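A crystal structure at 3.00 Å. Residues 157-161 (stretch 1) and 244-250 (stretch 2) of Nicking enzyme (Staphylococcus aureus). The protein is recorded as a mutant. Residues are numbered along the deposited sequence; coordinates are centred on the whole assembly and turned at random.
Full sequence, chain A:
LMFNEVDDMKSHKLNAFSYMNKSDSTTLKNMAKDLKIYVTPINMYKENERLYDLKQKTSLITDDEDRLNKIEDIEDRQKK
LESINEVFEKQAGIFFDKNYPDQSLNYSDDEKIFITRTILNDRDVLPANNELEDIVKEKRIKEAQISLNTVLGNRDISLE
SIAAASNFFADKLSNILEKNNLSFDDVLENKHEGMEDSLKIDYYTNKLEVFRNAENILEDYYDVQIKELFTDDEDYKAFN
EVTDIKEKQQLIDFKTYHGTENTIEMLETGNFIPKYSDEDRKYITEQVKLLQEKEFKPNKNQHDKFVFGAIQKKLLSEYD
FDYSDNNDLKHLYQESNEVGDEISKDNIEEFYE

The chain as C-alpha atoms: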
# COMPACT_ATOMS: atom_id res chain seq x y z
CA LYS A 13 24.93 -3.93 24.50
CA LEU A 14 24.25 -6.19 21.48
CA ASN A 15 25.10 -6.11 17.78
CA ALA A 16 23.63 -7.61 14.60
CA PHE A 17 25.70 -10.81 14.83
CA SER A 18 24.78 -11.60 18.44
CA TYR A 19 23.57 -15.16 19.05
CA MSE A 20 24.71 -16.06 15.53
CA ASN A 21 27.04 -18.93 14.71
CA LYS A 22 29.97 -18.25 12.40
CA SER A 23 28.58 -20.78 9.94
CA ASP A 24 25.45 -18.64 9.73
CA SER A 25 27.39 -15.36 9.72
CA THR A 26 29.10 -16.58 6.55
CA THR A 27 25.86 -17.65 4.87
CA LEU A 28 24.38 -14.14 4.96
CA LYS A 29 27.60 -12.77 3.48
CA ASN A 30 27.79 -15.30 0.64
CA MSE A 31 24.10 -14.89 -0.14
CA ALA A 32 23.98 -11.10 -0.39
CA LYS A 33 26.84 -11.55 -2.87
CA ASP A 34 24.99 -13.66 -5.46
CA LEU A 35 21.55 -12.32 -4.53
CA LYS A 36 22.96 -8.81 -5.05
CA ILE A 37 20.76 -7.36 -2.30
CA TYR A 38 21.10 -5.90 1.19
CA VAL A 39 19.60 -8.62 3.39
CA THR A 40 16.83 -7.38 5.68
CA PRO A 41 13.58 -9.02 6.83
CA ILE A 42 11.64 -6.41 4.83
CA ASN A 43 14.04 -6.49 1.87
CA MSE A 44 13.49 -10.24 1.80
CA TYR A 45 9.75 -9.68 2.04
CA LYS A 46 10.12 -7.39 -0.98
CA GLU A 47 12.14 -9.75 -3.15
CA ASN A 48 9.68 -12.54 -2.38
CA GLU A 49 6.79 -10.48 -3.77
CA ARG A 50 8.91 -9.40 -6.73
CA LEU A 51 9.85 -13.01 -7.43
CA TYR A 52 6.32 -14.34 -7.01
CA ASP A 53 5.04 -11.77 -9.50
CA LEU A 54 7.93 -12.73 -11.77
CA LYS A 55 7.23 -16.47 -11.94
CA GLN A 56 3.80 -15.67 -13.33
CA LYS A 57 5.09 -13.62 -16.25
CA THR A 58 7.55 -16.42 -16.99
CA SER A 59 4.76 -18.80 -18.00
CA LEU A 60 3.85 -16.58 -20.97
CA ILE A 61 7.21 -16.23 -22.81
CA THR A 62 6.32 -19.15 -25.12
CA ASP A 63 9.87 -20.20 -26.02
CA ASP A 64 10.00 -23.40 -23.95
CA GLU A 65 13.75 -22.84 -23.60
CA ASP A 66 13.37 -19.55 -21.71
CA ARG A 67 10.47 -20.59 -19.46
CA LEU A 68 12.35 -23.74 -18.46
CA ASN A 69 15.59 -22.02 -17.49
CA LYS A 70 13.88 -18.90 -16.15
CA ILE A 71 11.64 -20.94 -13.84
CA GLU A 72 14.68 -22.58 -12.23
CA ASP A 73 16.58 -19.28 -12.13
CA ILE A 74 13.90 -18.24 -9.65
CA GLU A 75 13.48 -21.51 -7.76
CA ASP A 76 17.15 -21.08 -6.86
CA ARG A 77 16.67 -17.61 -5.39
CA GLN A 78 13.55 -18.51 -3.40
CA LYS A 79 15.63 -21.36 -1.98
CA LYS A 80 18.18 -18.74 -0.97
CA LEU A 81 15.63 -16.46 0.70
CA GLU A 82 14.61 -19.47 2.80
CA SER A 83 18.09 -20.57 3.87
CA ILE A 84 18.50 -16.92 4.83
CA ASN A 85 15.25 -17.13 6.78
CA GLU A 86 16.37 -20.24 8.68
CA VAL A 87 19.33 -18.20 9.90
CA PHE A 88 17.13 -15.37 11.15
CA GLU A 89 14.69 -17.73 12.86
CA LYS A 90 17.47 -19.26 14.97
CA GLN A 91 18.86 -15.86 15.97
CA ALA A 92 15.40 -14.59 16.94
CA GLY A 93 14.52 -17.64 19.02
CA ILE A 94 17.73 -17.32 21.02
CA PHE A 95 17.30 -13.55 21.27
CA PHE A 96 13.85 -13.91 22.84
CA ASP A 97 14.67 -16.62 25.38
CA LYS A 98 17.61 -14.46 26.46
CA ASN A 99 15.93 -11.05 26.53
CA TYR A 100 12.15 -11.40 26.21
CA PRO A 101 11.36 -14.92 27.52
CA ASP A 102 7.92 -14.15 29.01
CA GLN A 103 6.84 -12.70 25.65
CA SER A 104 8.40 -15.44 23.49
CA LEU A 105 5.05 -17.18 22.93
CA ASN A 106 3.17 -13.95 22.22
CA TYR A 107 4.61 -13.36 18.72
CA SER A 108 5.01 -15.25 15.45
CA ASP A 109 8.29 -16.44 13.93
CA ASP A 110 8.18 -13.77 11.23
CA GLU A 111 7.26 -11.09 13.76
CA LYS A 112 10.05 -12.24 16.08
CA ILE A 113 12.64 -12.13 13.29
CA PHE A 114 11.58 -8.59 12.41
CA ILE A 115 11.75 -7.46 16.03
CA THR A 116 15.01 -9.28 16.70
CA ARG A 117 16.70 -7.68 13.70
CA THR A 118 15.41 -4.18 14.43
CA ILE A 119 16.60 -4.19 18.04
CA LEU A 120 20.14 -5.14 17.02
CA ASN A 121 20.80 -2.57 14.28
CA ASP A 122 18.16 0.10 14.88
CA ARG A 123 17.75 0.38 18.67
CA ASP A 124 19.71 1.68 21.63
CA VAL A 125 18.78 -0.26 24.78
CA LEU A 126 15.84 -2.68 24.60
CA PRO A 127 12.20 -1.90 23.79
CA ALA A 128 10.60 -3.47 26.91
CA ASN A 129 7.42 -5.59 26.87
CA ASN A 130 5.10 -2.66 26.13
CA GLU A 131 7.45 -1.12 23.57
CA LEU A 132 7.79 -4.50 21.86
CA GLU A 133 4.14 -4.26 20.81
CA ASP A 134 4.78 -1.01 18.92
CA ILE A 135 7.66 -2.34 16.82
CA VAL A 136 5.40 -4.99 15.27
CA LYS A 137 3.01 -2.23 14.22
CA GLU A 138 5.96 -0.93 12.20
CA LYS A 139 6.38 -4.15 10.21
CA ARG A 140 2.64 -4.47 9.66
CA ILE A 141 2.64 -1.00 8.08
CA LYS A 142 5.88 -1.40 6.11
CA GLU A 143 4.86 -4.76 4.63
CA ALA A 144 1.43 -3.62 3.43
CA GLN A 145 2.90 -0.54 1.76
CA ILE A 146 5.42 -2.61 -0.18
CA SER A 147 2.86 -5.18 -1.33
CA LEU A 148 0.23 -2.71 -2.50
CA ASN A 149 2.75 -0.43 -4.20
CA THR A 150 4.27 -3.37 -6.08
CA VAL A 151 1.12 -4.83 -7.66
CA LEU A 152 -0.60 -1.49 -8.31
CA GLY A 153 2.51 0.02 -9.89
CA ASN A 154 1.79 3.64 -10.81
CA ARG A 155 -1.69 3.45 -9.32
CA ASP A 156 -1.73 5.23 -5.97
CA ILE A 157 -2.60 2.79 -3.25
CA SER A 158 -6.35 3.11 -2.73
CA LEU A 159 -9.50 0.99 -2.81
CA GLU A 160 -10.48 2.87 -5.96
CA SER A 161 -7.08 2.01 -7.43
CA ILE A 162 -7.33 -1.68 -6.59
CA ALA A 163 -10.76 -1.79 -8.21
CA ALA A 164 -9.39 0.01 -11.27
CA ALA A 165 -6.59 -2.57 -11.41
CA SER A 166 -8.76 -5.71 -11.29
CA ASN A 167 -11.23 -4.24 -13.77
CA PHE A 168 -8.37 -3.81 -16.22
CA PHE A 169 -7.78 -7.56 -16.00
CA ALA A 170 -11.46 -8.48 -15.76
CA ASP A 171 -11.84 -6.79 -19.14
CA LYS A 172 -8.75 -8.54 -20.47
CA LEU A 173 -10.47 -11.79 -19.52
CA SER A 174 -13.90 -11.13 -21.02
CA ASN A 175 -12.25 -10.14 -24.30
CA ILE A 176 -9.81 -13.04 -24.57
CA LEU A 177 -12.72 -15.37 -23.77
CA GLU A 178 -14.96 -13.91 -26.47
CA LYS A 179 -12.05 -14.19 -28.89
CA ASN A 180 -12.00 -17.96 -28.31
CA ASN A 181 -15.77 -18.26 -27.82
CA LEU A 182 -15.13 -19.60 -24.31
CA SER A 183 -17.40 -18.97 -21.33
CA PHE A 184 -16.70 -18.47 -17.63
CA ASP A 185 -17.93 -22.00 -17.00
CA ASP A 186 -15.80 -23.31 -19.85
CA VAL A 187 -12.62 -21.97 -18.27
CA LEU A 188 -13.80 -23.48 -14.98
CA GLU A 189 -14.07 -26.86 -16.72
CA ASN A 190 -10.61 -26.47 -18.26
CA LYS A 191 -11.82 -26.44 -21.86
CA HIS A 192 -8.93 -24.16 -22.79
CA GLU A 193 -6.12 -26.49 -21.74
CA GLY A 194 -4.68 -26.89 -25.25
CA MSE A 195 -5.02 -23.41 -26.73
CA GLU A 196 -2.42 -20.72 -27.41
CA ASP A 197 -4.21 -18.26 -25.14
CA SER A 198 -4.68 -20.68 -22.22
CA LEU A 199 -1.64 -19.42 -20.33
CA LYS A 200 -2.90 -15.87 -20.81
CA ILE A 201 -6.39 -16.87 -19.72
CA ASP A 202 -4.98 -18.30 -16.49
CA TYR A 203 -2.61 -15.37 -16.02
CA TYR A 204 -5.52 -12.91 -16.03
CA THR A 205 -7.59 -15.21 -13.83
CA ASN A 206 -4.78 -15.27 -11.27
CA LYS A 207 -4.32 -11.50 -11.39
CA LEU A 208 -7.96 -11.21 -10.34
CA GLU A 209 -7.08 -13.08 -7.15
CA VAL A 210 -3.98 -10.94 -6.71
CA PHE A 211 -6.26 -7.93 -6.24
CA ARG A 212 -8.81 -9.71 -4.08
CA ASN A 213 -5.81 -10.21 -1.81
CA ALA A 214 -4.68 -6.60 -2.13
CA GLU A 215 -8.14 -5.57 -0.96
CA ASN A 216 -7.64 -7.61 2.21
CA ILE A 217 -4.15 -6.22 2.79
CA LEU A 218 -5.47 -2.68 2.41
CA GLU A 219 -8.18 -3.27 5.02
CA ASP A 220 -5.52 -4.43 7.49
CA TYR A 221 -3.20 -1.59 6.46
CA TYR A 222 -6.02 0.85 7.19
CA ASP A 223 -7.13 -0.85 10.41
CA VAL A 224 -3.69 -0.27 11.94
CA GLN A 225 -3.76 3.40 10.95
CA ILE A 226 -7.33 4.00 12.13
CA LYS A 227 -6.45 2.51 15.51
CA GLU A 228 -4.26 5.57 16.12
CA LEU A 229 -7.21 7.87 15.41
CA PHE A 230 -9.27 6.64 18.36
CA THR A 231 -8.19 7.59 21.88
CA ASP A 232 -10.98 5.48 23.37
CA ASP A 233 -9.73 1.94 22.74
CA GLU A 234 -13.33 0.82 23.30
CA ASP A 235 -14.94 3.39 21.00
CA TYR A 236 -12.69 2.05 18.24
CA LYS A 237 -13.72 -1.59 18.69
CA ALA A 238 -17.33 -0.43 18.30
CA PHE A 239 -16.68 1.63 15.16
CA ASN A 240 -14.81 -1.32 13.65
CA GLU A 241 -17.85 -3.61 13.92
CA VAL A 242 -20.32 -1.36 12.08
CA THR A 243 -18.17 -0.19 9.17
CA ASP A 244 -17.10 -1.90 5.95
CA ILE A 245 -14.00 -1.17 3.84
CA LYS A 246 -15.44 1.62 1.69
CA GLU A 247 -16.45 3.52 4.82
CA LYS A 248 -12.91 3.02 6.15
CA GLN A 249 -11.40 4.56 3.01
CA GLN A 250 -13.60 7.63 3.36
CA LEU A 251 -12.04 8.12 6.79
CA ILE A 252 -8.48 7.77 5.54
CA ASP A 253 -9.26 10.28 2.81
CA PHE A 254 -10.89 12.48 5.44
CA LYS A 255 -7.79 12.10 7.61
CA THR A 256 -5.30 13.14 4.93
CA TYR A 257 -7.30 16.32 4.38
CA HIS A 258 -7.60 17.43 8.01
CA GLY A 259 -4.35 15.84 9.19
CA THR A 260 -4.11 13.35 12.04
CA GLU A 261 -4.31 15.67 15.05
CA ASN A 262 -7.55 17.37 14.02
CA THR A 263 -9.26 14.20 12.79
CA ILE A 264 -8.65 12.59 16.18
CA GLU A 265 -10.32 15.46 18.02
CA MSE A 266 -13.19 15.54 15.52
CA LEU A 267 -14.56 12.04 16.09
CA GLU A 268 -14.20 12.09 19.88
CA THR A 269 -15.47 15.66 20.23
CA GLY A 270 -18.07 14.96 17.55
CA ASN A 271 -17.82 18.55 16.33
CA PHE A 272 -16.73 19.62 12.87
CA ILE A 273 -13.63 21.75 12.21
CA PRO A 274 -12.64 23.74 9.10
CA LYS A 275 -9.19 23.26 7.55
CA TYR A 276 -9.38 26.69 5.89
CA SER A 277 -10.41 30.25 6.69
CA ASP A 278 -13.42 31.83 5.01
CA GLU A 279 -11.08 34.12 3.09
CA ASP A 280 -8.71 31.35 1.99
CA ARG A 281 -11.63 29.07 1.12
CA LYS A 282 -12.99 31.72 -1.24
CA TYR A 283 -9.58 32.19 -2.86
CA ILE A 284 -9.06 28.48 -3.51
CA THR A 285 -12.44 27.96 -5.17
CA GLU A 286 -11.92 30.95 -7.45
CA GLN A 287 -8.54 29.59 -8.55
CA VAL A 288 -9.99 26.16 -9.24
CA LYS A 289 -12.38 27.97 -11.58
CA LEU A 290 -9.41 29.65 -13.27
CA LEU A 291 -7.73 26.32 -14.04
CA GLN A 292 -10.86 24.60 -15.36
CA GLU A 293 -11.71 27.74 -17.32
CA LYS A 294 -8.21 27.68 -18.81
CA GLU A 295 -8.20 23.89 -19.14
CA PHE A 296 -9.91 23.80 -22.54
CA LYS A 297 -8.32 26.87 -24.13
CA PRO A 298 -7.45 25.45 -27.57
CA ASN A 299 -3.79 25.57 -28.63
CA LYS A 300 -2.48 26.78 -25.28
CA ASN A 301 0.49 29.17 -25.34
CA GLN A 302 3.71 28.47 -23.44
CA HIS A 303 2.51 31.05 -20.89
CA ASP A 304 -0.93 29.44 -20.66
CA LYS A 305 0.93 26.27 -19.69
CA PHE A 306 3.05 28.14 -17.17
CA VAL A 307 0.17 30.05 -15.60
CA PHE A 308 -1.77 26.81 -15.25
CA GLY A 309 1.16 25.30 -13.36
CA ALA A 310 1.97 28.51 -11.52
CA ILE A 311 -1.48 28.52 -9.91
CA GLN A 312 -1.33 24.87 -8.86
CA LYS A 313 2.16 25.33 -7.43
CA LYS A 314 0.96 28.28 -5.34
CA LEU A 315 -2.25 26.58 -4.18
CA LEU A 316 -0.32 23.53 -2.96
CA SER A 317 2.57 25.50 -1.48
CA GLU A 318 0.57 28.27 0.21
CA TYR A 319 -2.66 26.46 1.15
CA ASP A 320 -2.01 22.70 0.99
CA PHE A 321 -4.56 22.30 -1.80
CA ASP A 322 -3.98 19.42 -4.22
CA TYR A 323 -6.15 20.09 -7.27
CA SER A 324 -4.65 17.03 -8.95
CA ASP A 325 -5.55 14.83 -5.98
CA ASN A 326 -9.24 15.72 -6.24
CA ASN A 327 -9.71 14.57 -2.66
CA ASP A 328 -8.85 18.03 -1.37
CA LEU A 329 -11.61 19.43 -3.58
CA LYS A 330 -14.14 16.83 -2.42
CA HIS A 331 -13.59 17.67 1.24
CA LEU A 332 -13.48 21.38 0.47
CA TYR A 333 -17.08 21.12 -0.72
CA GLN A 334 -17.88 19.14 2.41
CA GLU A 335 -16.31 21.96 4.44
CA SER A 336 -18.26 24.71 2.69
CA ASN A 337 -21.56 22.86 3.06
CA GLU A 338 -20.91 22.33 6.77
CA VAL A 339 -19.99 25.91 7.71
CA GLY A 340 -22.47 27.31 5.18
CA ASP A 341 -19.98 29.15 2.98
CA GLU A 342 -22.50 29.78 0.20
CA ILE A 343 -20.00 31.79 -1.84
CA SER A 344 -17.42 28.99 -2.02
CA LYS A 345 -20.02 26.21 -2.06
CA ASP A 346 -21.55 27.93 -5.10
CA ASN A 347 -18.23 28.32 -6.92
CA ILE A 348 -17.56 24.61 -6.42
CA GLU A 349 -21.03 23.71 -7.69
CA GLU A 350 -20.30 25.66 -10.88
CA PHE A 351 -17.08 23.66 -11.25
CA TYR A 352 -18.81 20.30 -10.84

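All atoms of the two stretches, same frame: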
# COMPACT_ATOMS: atom_id res chain seq x y z
N ILE A 157 -1.93 3.75 -4.12
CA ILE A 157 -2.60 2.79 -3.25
C ILE A 157 -3.91 3.31 -2.66
O ILE A 157 -3.93 4.23 -1.84
CB ILE A 157 -1.65 2.29 -2.13
CG1 ILE A 157 -1.21 3.47 -1.27
CG2 ILE A 157 -0.42 1.63 -2.74
CD1 ILE A 157 -0.45 3.08 -0.02
N SER A 158 -5.00 2.69 -3.09
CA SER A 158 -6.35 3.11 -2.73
C SER A 158 -7.35 2.05 -3.18
O SER A 158 -7.15 1.39 -4.20
CB SER A 158 -6.67 4.44 -3.41
OG SER A 158 -8.04 4.80 -3.26
N LEU A 159 -8.43 1.90 -2.42
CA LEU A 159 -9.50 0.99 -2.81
C LEU A 159 -9.91 1.24 -4.25
O LEU A 159 -10.06 0.31 -5.03
CB LEU A 159 -10.71 1.18 -1.88
CG LEU A 159 -11.95 0.34 -2.22
CD1 LEU A 159 -11.59 -1.13 -2.42
CD2 LEU A 159 -12.99 0.48 -1.12
N GLU A 160 -10.07 2.51 -4.61
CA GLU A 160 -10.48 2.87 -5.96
C GLU A 160 -9.43 2.40 -6.96
O GLU A 160 -9.76 2.01 -8.08
CB GLU A 160 -10.67 4.38 -6.07
CG GLU A 160 -9.41 5.19 -5.83
CD GLU A 160 -9.68 6.68 -5.84
OE1 GLU A 160 -10.75 7.09 -6.35
OE2 GLU A 160 -8.83 7.44 -5.33
N SER A 161 -8.17 2.44 -6.56
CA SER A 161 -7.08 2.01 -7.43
C SER A 161 -7.11 0.50 -7.63
O SER A 161 -6.97 0.01 -8.75
CB SER A 161 -5.73 2.44 -6.85
OG SER A 161 -5.63 3.85 -6.81
N ASP A 244 -17.72 -1.05 6.95
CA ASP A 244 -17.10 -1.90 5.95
C ASP A 244 -15.79 -1.26 5.48
O ASP A 244 -15.27 -0.38 6.15
CB ASP A 244 -18.06 -2.12 4.77
CG ASP A 244 -18.44 -0.82 4.08
OD1 ASP A 244 -18.36 -0.76 2.83
OD2 ASP A 244 -18.84 0.13 4.78
N ILE A 245 -15.27 -1.70 4.34
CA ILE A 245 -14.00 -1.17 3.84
C ILE A 245 -14.15 0.20 3.18
O ILE A 245 -13.34 1.09 3.39
CB ILE A 245 -13.33 -2.14 2.84
CG1 ILE A 245 -11.89 -1.69 2.57
CG2 ILE A 245 -14.13 -2.22 1.54
CD1 ILE A 245 -11.14 -2.58 1.61
N LYS A 246 -15.20 0.35 2.38
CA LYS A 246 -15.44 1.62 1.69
C LYS A 246 -15.53 2.76 2.69
O LYS A 246 -14.93 3.81 2.51
CB LYS A 246 -16.72 1.54 0.85
N GLU A 247 -16.30 2.53 3.76
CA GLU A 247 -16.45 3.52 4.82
C GLU A 247 -15.10 3.85 5.45
O GLU A 247 -14.84 4.99 5.82
CB GLU A 247 -17.41 3.00 5.89
N LYS A 248 -14.24 2.84 5.57
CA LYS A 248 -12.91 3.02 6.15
C LYS A 248 -12.05 3.92 5.26
O LYS A 248 -11.31 4.77 5.77
CB LYS A 248 -12.22 1.67 6.37
CG LYS A 248 -12.81 0.86 7.52
CD LYS A 248 -12.12 -0.49 7.66
CE LYS A 248 -12.76 -1.32 8.76
NZ LYS A 248 -12.06 -2.62 8.97
N GLN A 249 -12.14 3.74 3.95
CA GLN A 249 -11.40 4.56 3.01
C GLN A 249 -11.79 6.03 3.15
O GLN A 249 -10.93 6.91 3.19
CB GLN A 249 -11.66 4.11 1.57
CG GLN A 249 -11.00 4.98 0.51
CD GLN A 249 -9.56 4.60 0.25
OE1 GLN A 249 -9.27 3.69 -0.53
NE2 GLN A 249 -8.63 5.28 0.92
N GLN A 250 -13.09 6.28 3.23
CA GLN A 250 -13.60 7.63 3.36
C GLN A 250 -12.99 8.34 4.57
O GLN A 250 -12.80 9.55 4.56
CB GLN A 250 -15.13 7.62 3.49
CG GLN A 250 -15.84 7.11 2.25
CD GLN A 250 -17.35 7.14 2.39
OE1 GLN A 250 -17.88 7.41 3.47
NE2 GLN A 250 -18.05 6.86 1.30

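The contact between the two stretches is small, burying 208 Å² in total, and rests mainly on Leu159 and Gln249, whose CA atoms lie 7.1 Å apart and whose CA-to-CB bonds each point toward the opposing stretch. Gln249, in a helix, reaches the start of the other helix with its side-chain carbonyl. Gln249 OE1 accepts a hydrogen bond from Leu159 N at 2.7 Å, with an N-H...acceptor angle of 152°, and a second from Ser158 OG at 3.2 Å. A single oxygen thus satisfies an amide in the first turn of a helix, where no preceding turn supplies a carbonyl, together with the hydroxyl of the N-cap residue. That hydroxyl also works within its own stretch: Ser158 OG accepts a weak capping bond from Glu160 N at 3.3 Å. Gln249 NE2 is hydrogen-bonded elsewhere in the structure, so both ends of the amide group are engaged.

Leu159 supplies the apolar part of the contact. With chi1 t and chi2 p, Leu159 CD2 lies 4.0 Å from Ile245 CG2 and 3.9 Å from Lys246 CA, packing against the beginning of the second helix. The CA-to-CB bond of Ile245 also points toward the first stretch, whereas that of Lys246 is directed sideways; Lys246 is modelled only to CB, which lies 4.3 Å from Leu159 CD2.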